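Putative 4-amino-4-deoxychorismate lyase (Thermus thermophilus, PDB 2ZGI) is a putative 4-amino-4-deoxychorismate lyase that binds pyridoxal 5'-phosphate and probably uses it as the cofactor of a lyase reaction. Local coordinates at the interface of chains A and B and the interface of chains A and C. Residues are numbered along the deposited sequence; one frame, centred on the assembly and turned at random. Chains: chain A/B/C, Putative 4-amino-4-deoxychorismate lyase.

Contact 1: the interface of chains A and B. Residues chain A 124, 203; chain B 156, 203, 205.
A:Arg124 and B:Arg205 run across each other at about a right angle, carbon against guanidinium. B:Arg205 lays its CG over one face of the A:Arg124 guanidinium, off toward the rim, 3.7 Å from NH2, while its CD packs 3.9 Å from CZ. The two guanidinium planes stand 59° apart and do not stack; with A:Arg124 NE and B:Arg205 NE 5.0 Å apart, the like charges would probably be eased by water. The B:Arg205 chain bends at chi3 (56°), turning its head away from that of A:Arg124 and presenting the aliphatic stem. Water 1, in plane at the edge of both guanidinium groups, lies 2.9 Å from A:Arg124 NH2 and 3.2 Å from B:Arg205 NH1, with B:His156 NE2 a weak third partner. Water 2 takes A:Arg124 NH1 at 3.2 Å; its link to the B:Leu203 carbonyl is too short to trust.

A:Leu203 and B:His156 approach from opposite directions, the leucine methyl CD2 3.8 Å from ring carbon CE1. Within chain B, B:Leu203 CB lies over the centre of one B:His156 face, 3.6 Å above the plane, which probably helps fix the ring's tilt.

This loop patch is part of an interface between two copies that is not an exact two-fold and may not persist outside the crystal. A:Arg124 lies in the loop between strand 116-117 and helix 131-141; the other residues sit next to strand ends or, for B:Arg205, just before 3-10 helix 206-208.

Contact 2: the interface of chains A and C. Residues chain A 115-118, 132; chain C 119-121.
The guanidinium of A:Arg117 has C:Pro120 on one face and the carboxylate of C:Asp121 at its edge. C:Pro120 CB sits 3.4 Å above the A:Arg117 plane, toward the rim, and OD1 of the aspartate lies in the plane. The C:His119 imidazole has C:Pro120 CD from its own chain over one face, while A:Pro132 slides past it in the opposite direction, CG 3.5 Å from CD2.

A:Arg117 and C:Asp121 meet at about a right angle, their flat groups 50° apart. A:Arg117 NH2 forms the salt bridge to C:Asp121 OD1 at 2.8 Å, coming from above the carboxylate plane; NE reaches the same oxygen at 3.3 Å on its syn side, tilted somewhat out of the carboxylate plane, from the same face. Bends at chi2 (65°) and chi3 (63°) fold the arginine chain back, bringing its head to the oxygen. The other oxygen, C:Asp121 OD2, takes the backbone N of A:Arg117 at 2.9 Å, nearly along its C-O axis. One residue thus holds both carboxylate oxygens, by main chain and side chain together. A glycine in place of C:Asp121 would probably leave the A:Arg117 guanidinium without its counter-charge and the backbone N without this acceptor. A:Tyr116 flanks the carboxylate, its CD1 3.9 Å from C:Asp121 CG.

Inside chain C, the backbone N of C:Asp121 donates to C:His119 ND1 (2.7 Å), tying the imidazole to the backbone of its own loop. NE2 points at the A:Arg117 carbonyl, but that distance is too short to be reliable.

The patch clamps the 119-121 loop of one copy onto short strand 116-117 of another, and two-fold symmetry repeats it with the chains exchanged. It probably helps hold this pair together.

Contact 1: the interface of chains A and B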
# COMPACT_ATOMS: atom_id res chain seq x y z
N ARG A 124 6.95 7.17 9.12
CA ARG A 124 7.22 6.62 10.44
C ARG A 124 8.58 7.07 10.99
O ARG A 124 8.97 6.66 12.09
CB ARG A 124 7.13 5.09 10.41
CG ARG A 124 5.76 4.56 10.00
CD ARG A 124 4.66 5.16 10.84
NE ARG A 124 3.36 4.54 10.57
CZ ARG A 124 2.65 3.82 11.44
NH1 ARG A 124 3.07 3.63 12.68
NH2 ARG A 124 1.49 3.31 11.05
N LEU A 203 -7.47 3.89 13.55
CA LEU A 203 -7.25 4.58 12.30
C LEU A 203 -8.48 5.40 11.98
O LEU A 203 -9.60 4.84 11.87
CB LEU A 203 -7.01 3.52 11.24
CG LEU A 203 -6.12 3.78 10.04
CD1 LEU A 203 -4.88 4.57 10.41
CD2 LEU A 203 -5.79 2.39 9.48
N HIS B 156 -0.20 -2.55 6.99
CA HIS B 156 0.02 -3.16 8.32
C HIS B 156 0.11 -4.68 8.18
O HIS B 156 -0.52 -5.23 7.30
CB HIS B 156 -1.10 -2.81 9.26
CG HIS B 156 -1.37 -1.34 9.36
ND1 HIS B 156 -2.52 -0.77 8.87
CD2 HIS B 156 -0.62 -0.33 9.87
CE1 HIS B 156 -2.46 0.54 9.08
NE2 HIS B 156 -1.32 0.83 9.68
N LEU B 203 -2.33 -1.34 15.23
CA LEU B 203 -1.97 -1.71 13.88
C LEU B 203 -0.48 -1.56 13.81
O LEU B 203 0.08 -0.54 14.23
CB LEU B 203 -2.62 -0.77 12.86
CG LEU B 203 -3.99 -1.01 12.24
CD1 LEU B 203 -4.37 -2.49 11.98
CD2 LEU B 203 -5.02 -0.29 13.00
N ARG B 205 3.07 -1.81 11.44
CA ARG B 205 3.81 -2.02 10.20
C ARG B 205 4.92 -3.06 10.39
O ARG B 205 5.38 -3.27 11.50
CB ARG B 205 4.39 -0.69 9.72
CG ARG B 205 3.28 0.37 9.59
CD ARG B 205 3.60 1.38 8.55
NE ARG B 205 3.86 0.82 7.23
CZ ARG B 205 2.99 0.81 6.23
NH1 ARG B 205 1.76 1.30 6.41
NH2 ARG B 205 3.35 0.30 5.06
O HOH W 1 0.09 3.13 8.50
O HOH W 2 1.34 1.51 14.38

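Contact 2: the interface of chains A and C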
# COMPACT_ATOMS: atom_id res chain seq x y z
N GLY A 115 -4.79 19.17 3.21
CA GLY A 115 -4.79 18.15 2.16
C GLY A 115 -3.42 17.53 1.94
O GLY A 115 -3.26 16.65 1.08
N TYR A 116 -2.43 17.98 2.70
CA TYR A 116 -1.07 17.46 2.56
C TYR A 116 -0.99 16.04 3.06
O TYR A 116 -1.56 15.71 4.08
CB TYR A 116 -0.06 18.30 3.32
CG TYR A 116 0.18 19.62 2.63
CD1 TYR A 116 0.97 19.68 1.48
CD2 TYR A 116 -0.43 20.78 3.08
CE1 TYR A 116 1.19 20.88 0.82
CE2 TYR A 116 -0.22 22.01 2.40
CZ TYR A 116 0.57 22.03 1.27
OH TYR A 116 0.81 23.22 0.59
N ARG A 117 -0.24 15.22 2.34
CA ARG A 117 -0.03 13.83 2.71
C ARG A 117 1.37 13.67 3.32
O ARG A 117 2.33 14.37 2.93
CB ARG A 117 -0.15 12.93 1.47
CG ARG A 117 -1.58 12.50 1.15
CD ARG A 117 -2.48 13.69 0.78
NE ARG A 117 -2.02 14.37 -0.45
CZ ARG A 117 -2.34 13.97 -1.68
NH1 ARG A 117 -3.07 12.85 -1.88
NH2 ARG A 117 -1.89 14.63 -2.72
N VAL A 118 1.48 12.77 4.29
CA VAL A 118 2.77 12.16 4.68
C VAL A 118 3.43 11.33 3.55
O VAL A 118 2.77 10.91 2.59
CB VAL A 118 2.64 11.35 6.00
CG1 VAL A 118 2.00 12.23 7.08
CG2 VAL A 118 1.80 10.08 5.76
N PRO A 132 6.46 18.49 3.72
CA PRO A 132 5.02 18.30 3.80
C PRO A 132 4.47 18.80 5.15
O PRO A 132 3.35 19.36 5.21
CB PRO A 132 4.87 16.77 3.65
CG PRO A 132 6.05 16.37 2.81
CD PRO A 132 7.16 17.22 3.42
N HIS C 119 6.56 11.76 -3.28
CA HIS C 119 5.59 12.39 -2.44
C HIS C 119 4.38 12.88 -3.23
O HIS C 119 4.52 13.49 -4.30
CB HIS C 119 6.16 13.52 -1.60
CG HIS C 119 5.20 14.00 -0.57
ND1 HIS C 119 4.12 14.80 -0.87
CD2 HIS C 119 5.09 13.70 0.75
CE1 HIS C 119 3.43 15.03 0.23
NE2 HIS C 119 4.00 14.38 1.22
N PRO C 120 3.17 12.61 -2.72
CA PRO C 120 1.96 12.92 -3.45
C PRO C 120 1.89 14.41 -3.80
O PRO C 120 1.38 14.76 -4.87
CB PRO C 120 0.85 12.55 -2.47
CG PRO C 120 1.44 11.49 -1.68
CD PRO C 120 2.86 11.89 -1.47
N ASP C 121 2.39 15.26 -2.93
CA ASP C 121 2.24 16.70 -3.15
C ASP C 121 3.47 17.39 -3.76
O ASP C 121 3.36 18.51 -4.26
CB ASP C 121 1.84 17.41 -1.86
CG ASP C 121 0.56 16.87 -1.25
OD1 ASP C 121 -0.53 16.95 -1.86
OD2 ASP C 121 0.67 16.37 -0.12

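The C-alpha centres of contact 1 and contact 2 lie about 18 Å apart, and chain A takes part in both. They share no residue, but A:Arg124 of contact 1 falls in the stretch between the two chain A segments of contact 2, while A:Leu203 comes from far along the chain. The 115-132 stretch of chain A therefore faces two neighbours. Contact 2 belongs to a two-fold interface with direct charged bonding, whereas contact 1, in an interface that is not an exact two-fold, relies on packing and water among the residues described. Both contribute to the deposited four-chain assembly, which may not be the biological one.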